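Chromosome-partitioning ATPase Soj (Thermus thermophilus, PDB 2BEJ) hydrolyses ATP, binds double-stranded DNA cooperatively and only with ATP to form nucleoprotein filaments, and probably takes part in chromosome partitioning. Local coordinates at residues R7-A12 / Y112-L117. Numbering follows the deposited sequence.
Sequences RRIALA and YDLVLL
The carbonyl O of Tyr112 is gripped by the guanidinium of Arg7. This grip lies at the start of two parallel neighbouring strands, 8-11 and 114-117, in the central sheet of the P-loop NTPase fold. Arg7 NH2 makes a short bond, 2.5 Å to Tyr112 O, arriving close to the line of the C=O bond. Arg7 NH1 adds a weak, bent bond to the same oxygen. The Arg7 chain is bent at its third torsion (chi3 40°), which helps bring the guanidinium edge to this carbonyl, tilted slightly from its plane. Arg7 NH1 also forms a salt bridge with Asp109. With alanine in place of Arg7, Tyr112 O would probably lose this donor and Asp109 one of its two arginine partners.

Four nearly straight backbone bonds zip the strands together. Val115 N donates to Arg7 O (2.8 Å), and Ile9 N to Val115 O (2.7 Å). Leu117 N then reaches Ile9 O, and Leu11 N reaches Leu117 O.

On one face, CG of Arg8 lies beside CB of Val115 at 3.8 Å, the two side chains pointing the same way. Arg8 NH2 donates to Ala133 O, and Arg8 NE forms a salt bridge with Asp109. The other face packs against helix 20-33, which begins with the ATP-binding Lys20. There Leu116 touches Leu27 and Ala28. Leu116 CD2 sits 4.0 Å from Ile9 CB. Leu11 CD2 lies 4.1 Å from Leu116 CD2.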
# COMPACT_ATOMS: atom_id res chain seq x y z
N ARG A 7 21.31 -2.81 -4.49
CA ARG A 7 21.97 -1.98 -3.49
C ARG A 7 21.80 -0.49 -3.80
O ARG A 7 21.49 0.30 -2.92
CB ARG A 7 23.47 -2.27 -3.47
CG ARG A 7 23.87 -3.55 -2.78
CD ARG A 7 25.37 -3.77 -2.96
NE ARG A 7 26.13 -2.53 -2.84
CZ ARG A 7 26.52 -1.99 -1.68
NH1 ARG A 7 27.21 -0.86 -1.67
NH2 ARG A 7 26.22 -2.59 -0.53
N ARG A 8 22.06 -0.11 -5.05
CA ARG A 8 21.97 1.29 -5.45
C ARG A 8 20.65 1.54 -6.14
O ARG A 8 20.29 0.83 -7.08
CB ARG A 8 23.12 1.68 -6.36
CG ARG A 8 24.49 1.56 -5.72
CD ARG A 8 25.55 1.97 -6.71
NE ARG A 8 26.89 1.55 -6.31
CZ ARG A 8 27.81 1.11 -7.17
NH1 ARG A 8 29.01 0.75 -6.72
NH2 ARG A 8 27.53 1.01 -8.46
N ILE A 9 19.93 2.55 -5.67
CA ILE A 9 18.61 2.88 -6.19
C ILE A 9 18.61 4.31 -6.63
O ILE A 9 18.87 5.21 -5.82
CB ILE A 9 17.50 2.66 -5.13
CG1 ILE A 9 17.45 1.20 -4.66
CG2 ILE A 9 16.14 3.11 -5.67
CD1 ILE A 9 16.71 1.00 -3.32
N ALA A 10 18.32 4.53 -7.91
CA ALA A 10 18.20 5.86 -8.47
C ALA A 10 16.76 6.35 -8.33
O ALA A 10 15.81 5.59 -8.49
CB ALA A 10 18.62 5.87 -9.92
N LEU A 11 16.63 7.63 -8.01
CA LEU A 11 15.34 8.32 -7.97
C LEU A 11 15.37 9.20 -9.20
O LEU A 11 16.17 10.13 -9.27
CB LEU A 11 15.22 9.17 -6.70
CG LEU A 11 15.04 8.47 -5.34
CD1 LEU A 11 13.79 7.63 -5.34
CD2 LEU A 11 16.25 7.64 -4.94
N ALA A 12 14.52 8.88 -10.18
CA ALA A 12 14.60 9.54 -11.48
C ALA A 12 13.26 9.65 -12.20
O ALA A 12 12.37 8.82 -12.03
CB ALA A 12 15.60 8.83 -12.37
N TYR A 112 28.27 0.49 2.71
CA TYR A 112 26.85 0.81 2.85
C TYR A 112 25.93 -0.32 2.39
O TYR A 112 26.27 -1.05 1.46
CB TYR A 112 26.53 2.09 2.07
CG TYR A 112 27.20 3.33 2.63
CD1 TYR A 112 26.65 4.01 3.72
CD2 TYR A 112 28.39 3.81 2.08
CE1 TYR A 112 27.26 5.14 4.24
CE2 TYR A 112 29.02 4.95 2.60
CZ TYR A 112 28.44 5.61 3.68
OH TYR A 112 29.03 6.73 4.19
N ASP A 113 24.78 -0.46 3.04
CA ASP A 113 23.78 -1.45 2.66
C ASP A 113 23.00 -0.99 1.44
O ASP A 113 22.77 -1.77 0.51
CB ASP A 113 22.78 -1.70 3.79
CG ASP A 113 23.39 -2.39 4.96
OD1 ASP A 113 24.13 -3.38 4.76
OD2 ASP A 113 23.11 -1.96 6.09
N LEU A 114 22.55 0.26 1.48
CA LEU A 114 21.73 0.84 0.42
C LEU A 114 22.26 2.21 0.03
O LEU A 114 22.68 2.99 0.88
CB LEU A 114 20.27 0.94 0.86
CG LEU A 114 19.54 -0.38 1.13
CD1 LEU A 114 18.41 -0.19 2.15
CD2 LEU A 114 19.01 -1.02 -0.16
N VAL A 115 22.25 2.49 -1.27
CA VAL A 115 22.72 3.78 -1.77
C VAL A 115 21.61 4.44 -2.60
O VAL A 115 21.12 3.87 -3.58
CB VAL A 115 24.04 3.64 -2.57
CG1 VAL A 115 24.60 5.02 -2.94
CG2 VAL A 115 25.07 2.84 -1.77
N LEU A 116 21.21 5.63 -2.19
CA LEU A 116 20.16 6.39 -2.88
C LEU A 116 20.76 7.50 -3.74
O LEU A 116 21.44 8.40 -3.24
CB LEU A 116 19.17 6.95 -1.86
CG LEU A 116 18.39 5.91 -1.04
CD1 LEU A 116 17.58 6.60 0.03
CD2 LEU A 116 17.49 5.07 -1.94
N LEU A 117 20.52 7.43 -5.04
CA LEU A 117 21.04 8.43 -5.98
C LEU A 117 19.94 9.41 -6.40
O LEU A 117 19.06 9.08 -7.21
CB LEU A 117 21.67 7.75 -7.20
CG LEU A 117 22.66 6.59 -6.97
CD1 LEU A 117 23.02 5.94 -8.31
CD2 LEU A 117 23.93 7.01 -6.20